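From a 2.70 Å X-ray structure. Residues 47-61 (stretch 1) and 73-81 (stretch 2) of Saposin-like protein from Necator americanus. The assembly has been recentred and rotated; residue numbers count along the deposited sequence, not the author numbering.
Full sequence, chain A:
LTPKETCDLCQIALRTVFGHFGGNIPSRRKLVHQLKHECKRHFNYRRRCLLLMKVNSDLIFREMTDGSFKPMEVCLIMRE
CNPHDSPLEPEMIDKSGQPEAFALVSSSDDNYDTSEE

Stretch 1 47-61: RRCLLLMKVNSDLIF
Stretch 2, residues 73-81: EVCLIMREC

Residues 47-61 belong to one helix that extends past both ends, kinked where the amides of Asp58 and Leu59 lack a bond to the turn before; Asn56 sits there at phi/psi -110/18. Residues 73-77 belong to a second helix running roughly against the first, the axes 137° apart and 10.7 Å at closest approach. Register is set by Ile60 CA to Val74 CA at 6.9 Å and Asn56 CA to Met78 CA at 7.8 Å.

Stretch 2 leaves its helix through a Schellman motif. Arg79 takes positive phi (65/25), and Cys81 N reaches Cys75 O at 2.9 Å while Glu80 N makes a weak bond of 2.8 Å to the same Cys75 O. After the turn, Glu80 (m, m) points its CA-to-CB bond toward the first helix, where extended Arg48 (t, t, t) meets it. The salt bridge is two-pronged: Arg48 NE donates to Glu80 OE1 and Arg48 NH2 to Glu80 OE2, both at 2.7 Å, with N-H...acceptor angles of 159° and 166°. Each carboxylate oxygen thus has its own donor, and OE1 lies near the guanidinium plane.

Further along the first helix the contact is apolar. Leu52 CD1 packs on Glu80 CG at 3.6 Å, so the acid's aliphatic part is used too, and Leu52 CD2 touches Met78 SD at 3.8 Å. Met78 (m, t, m) gives the largest covered area: its SD lies 3.5 Å from Asn56 CB and its CG 3.6 Å from Leu59 CD2. Leu59 (t, p) also brings CD2 to Val74 CG2 at 3.8 Å, while Ile60 (m, t) sets CG1 4.2 Å from the same Val74 CG2.

Asn56 (m) spends its amide within its own helix, ND2 donating to Leu52 O at 3.2 Å. At the kink, Asp58 OD1 accepts a weak 2.6 Å bond from Leu59 N, partly replacing the missing helical bond.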

# COMPACT_ATOMS: atom_id res chain seq x y z
N ARG A 47 -8.90 8.78 4.16
CA ARG A 47 -10.04 7.95 4.51
C ARG A 47 -10.05 6.62 3.77
O ARG A 47 -10.26 5.57 4.37
CB ARG A 47 -11.34 8.71 4.23
CG ARG A 47 -12.12 9.05 5.48
CD ARG A 47 -13.44 8.29 5.46
NE ARG A 47 -14.16 8.52 4.21
CZ ARG A 47 -15.39 8.07 3.97
NH1 ARG A 47 -16.04 7.35 4.88
NH2 ARG A 47 -15.96 8.34 2.80
N ARG A 48 -9.83 6.69 2.46
CA ARG A 48 -9.82 5.51 1.63
C ARG A 48 -8.63 4.60 1.96
O ARG A 48 -8.77 3.37 2.06
CB ARG A 48 -9.78 5.90 0.16
CG ARG A 48 -9.96 4.72 -0.78
CD ARG A 48 -9.58 5.04 -2.18
NE ARG A 48 -9.88 3.89 -3.03
CZ ARG A 48 -11.05 3.69 -3.62
NH1 ARG A 48 -12.04 4.57 -3.48
NH2 ARG A 48 -11.24 2.62 -4.36
N CYS A 49 -7.47 5.21 2.11
CA CYS A 49 -6.25 4.50 2.42
C CYS A 49 -6.48 3.67 3.67
O CYS A 49 -6.24 2.46 3.69
CB CYS A 49 -5.15 5.52 2.66
SG CYS A 49 -3.47 4.88 2.89
N LEU A 50 -6.97 4.33 4.70
CA LEU A 50 -7.12 3.72 6.02
C LEU A 50 -7.98 2.46 6.01
O LEU A 50 -7.68 1.50 6.72
CB LEU A 50 -7.67 4.75 7.02
CG LEU A 50 -6.68 5.81 7.53
CD1 LEU A 50 -7.40 6.93 8.22
CD2 LEU A 50 -5.64 5.19 8.46
N LEU A 51 -9.04 2.48 5.21
CA LEU A 51 -9.93 1.33 5.08
C LEU A 51 -9.31 0.25 4.22
O LEU A 51 -9.60 -0.93 4.39
CB LEU A 51 -11.26 1.76 4.45
CG LEU A 51 -12.16 2.55 5.40
CD1 LEU A 51 -12.99 3.55 4.63
CD2 LEU A 51 -13.02 1.61 6.21
N LEU A 52 -8.48 0.68 3.28
CA LEU A 52 -7.80 -0.24 2.38
C LEU A 52 -6.82 -1.08 3.17
O LEU A 52 -6.81 -2.31 3.05
CB LEU A 52 -7.04 0.54 1.32
CG LEU A 52 -7.13 0.08 -0.13
CD1 LEU A 52 -5.86 0.52 -0.82
CD2 LEU A 52 -7.34 -1.42 -0.22
N MET A 53 -5.99 -0.42 3.98
CA MET A 53 -5.01 -1.13 4.78
C MET A 53 -5.72 -1.98 5.83
O MET A 53 -5.24 -3.06 6.19
CB MET A 53 -4.01 -0.16 5.46
CG MET A 53 -3.40 0.88 4.53
SD MET A 53 -2.66 0.16 3.08
CE MET A 53 -2.44 1.55 1.97
N LYS A 54 -6.87 -1.52 6.32
CA LYS A 54 -7.58 -2.25 7.35
C LYS A 54 -8.02 -3.59 6.82
O LYS A 54 -7.77 -4.63 7.42
CB LYS A 54 -8.78 -1.48 7.87
CG LYS A 54 -9.50 -2.21 8.99
CD LYS A 54 -10.92 -1.70 9.25
CE LYS A 54 -11.92 -2.23 8.24
NZ LYS A 54 -13.31 -2.21 8.78
N VAL A 55 -8.69 -3.57 5.67
CA VAL A 55 -9.24 -4.77 5.10
C VAL A 55 -8.14 -5.70 4.61
O VAL A 55 -8.23 -6.92 4.79
CB VAL A 55 -10.17 -4.44 3.91
CG1 VAL A 55 -10.76 -5.71 3.32
CG2 VAL A 55 -11.27 -3.51 4.35
N ASN A 56 -7.10 -5.13 4.00
CA ASN A 56 -6.11 -5.92 3.27
C ASN A 56 -4.74 -6.04 3.88
O ASN A 56 -3.80 -6.38 3.16
CB ASN A 56 -5.94 -5.36 1.85
CG ASN A 56 -7.19 -5.47 1.04
OD1 ASN A 56 -7.55 -6.57 0.60
ND2 ASN A 56 -7.88 -4.35 0.84
N SER A 57 -4.59 -5.75 5.17
CA SER A 57 -3.25 -5.73 5.77
C SER A 57 -2.58 -7.10 5.71
O SER A 57 -1.36 -7.18 5.66
CB SER A 57 -3.26 -5.16 7.20
OG SER A 57 -3.90 -6.01 8.15
N ASP A 58 -3.37 -8.16 5.72
CA ASP A 58 -2.84 -9.52 5.62
C ASP A 58 -2.24 -9.78 4.25
O ASP A 58 -1.16 -10.35 4.14
CB ASP A 58 -3.90 -10.57 5.98
CG ASP A 58 -5.18 -10.46 5.13
OD1 ASP A 58 -5.32 -9.54 4.30
OD2 ASP A 58 -6.08 -11.32 5.32
N LEU A 59 -2.93 -9.35 3.21
CA LEU A 59 -2.40 -9.49 1.86
C LEU A 59 -1.16 -8.63 1.68
O LEU A 59 -0.16 -9.09 1.13
CB LEU A 59 -3.46 -9.12 0.83
CG LEU A 59 -2.96 -9.05 -0.61
CD1 LEU A 59 -3.10 -10.41 -1.31
CD2 LEU A 59 -3.72 -7.96 -1.37
N ILE A 60 -1.20 -7.38 2.15
CA ILE A 60 -0.03 -6.51 2.07
C ILE A 60 1.16 -7.04 2.88
O ILE A 60 2.29 -6.94 2.45
CB ILE A 60 -0.36 -5.08 2.51
CG1 ILE A 60 -1.52 -4.56 1.70
CG2 ILE A 60 0.85 -4.18 2.35
CD1 ILE A 60 -2.20 -3.36 2.33
N PHE A 61 0.89 -7.61 4.05
CA PHE A 61 1.94 -8.16 4.89
C PHE A 61 2.60 -9.32 4.18
O PHE A 61 3.81 -9.35 4.03
CB PHE A 61 1.37 -8.62 6.22
CG PHE A 61 2.39 -9.26 7.13
CD1 PHE A 61 3.31 -8.49 7.84
CD2 PHE A 61 2.39 -10.64 7.33
CE1 PHE A 61 4.24 -9.09 8.71
CE2 PHE A 61 3.31 -11.24 8.20
CZ PHE A 61 4.24 -10.47 8.89
N GLU A 73 1.64 -4.54 -8.02
CA GLU A 73 1.05 -5.86 -8.21
C GLU A 73 0.02 -6.11 -7.13
O GLU A 73 -1.03 -6.70 -7.37
CB GLU A 73 2.14 -6.93 -8.13
CG GLU A 73 1.89 -8.15 -8.99
CD GLU A 73 2.76 -8.16 -10.24
OE1 GLU A 73 3.81 -8.86 -10.23
OE2 GLU A 73 2.40 -7.47 -11.22
N VAL A 74 0.34 -5.66 -5.92
CA VAL A 74 -0.54 -5.88 -4.79
C VAL A 74 -1.72 -4.92 -4.92
O VAL A 74 -2.82 -5.22 -4.48
CB VAL A 74 0.23 -5.75 -3.44
CG1 VAL A 74 0.99 -4.47 -3.41
CG2 VAL A 74 -0.69 -5.85 -2.24
N CYS A 75 -1.50 -3.79 -5.58
CA CYS A 75 -2.55 -2.80 -5.81
C CYS A 75 -3.52 -3.23 -6.92
O CYS A 75 -4.66 -2.77 -6.98
CB CYS A 75 -1.93 -1.44 -6.15
SG CYS A 75 -1.09 -0.65 -4.75
N LEU A 76 -3.05 -4.11 -7.80
CA LEU A 76 -3.87 -4.71 -8.82
C LEU A 76 -4.79 -5.75 -8.20
O LEU A 76 -5.94 -5.90 -8.60
CB LEU A 76 -2.98 -5.36 -9.88
CG LEU A 76 -2.27 -4.44 -10.88
CD1 LEU A 76 -1.23 -5.18 -11.70
CD2 LEU A 76 -3.26 -3.74 -11.80
N ILE A 77 -4.26 -6.49 -7.23
CA ILE A 77 -5.01 -7.55 -6.54
C ILE A 77 -6.12 -6.96 -5.69
O ILE A 77 -7.17 -7.59 -5.47
CB ILE A 77 -4.10 -8.38 -5.63
CG1 ILE A 77 -2.98 -9.05 -6.43
CG2 ILE A 77 -4.88 -9.43 -4.91
CD1 ILE A 77 -1.88 -9.65 -5.55
N MET A 78 -5.88 -5.75 -5.21
CA MET A 78 -6.84 -5.02 -4.40
C MET A 78 -7.75 -4.22 -5.30
O MET A 78 -8.71 -3.61 -4.85
CB MET A 78 -6.10 -4.09 -3.45
CG MET A 78 -5.14 -4.83 -2.53
SD MET A 78 -4.64 -3.90 -1.10
CE MET A 78 -3.64 -2.61 -1.85
N ARG A 79 -7.44 -4.24 -6.59
CA ARG A 79 -8.23 -3.57 -7.62
C ARG A 79 -8.21 -2.05 -7.44
O ARG A 79 -9.12 -1.35 -7.89
CB ARG A 79 -9.67 -4.14 -7.70
N GLU A 80 -7.15 -1.54 -6.80
CA GLU A 80 -6.90 -0.10 -6.71
C GLU A 80 -6.08 0.34 -7.91
O GLU A 80 -5.81 1.53 -8.10
CB GLU A 80 -6.17 0.25 -5.42
CG GLU A 80 -7.04 0.13 -4.17
CD GLU A 80 -8.18 1.14 -4.14
OE1 GLU A 80 -7.90 2.34 -3.96
OE2 GLU A 80 -9.35 0.72 -4.31
N CYS A 81 -5.67 -0.64 -8.70
CA CYS A 81 -5.04 -0.43 -9.99
C CYS A 81 -5.71 -1.39 -10.94
O CYS A 81 -6.08 -2.50 -10.55
CB CYS A 81 -3.53 -0.73 -9.93
SG CYS A 81 -2.52 0.63 -9.28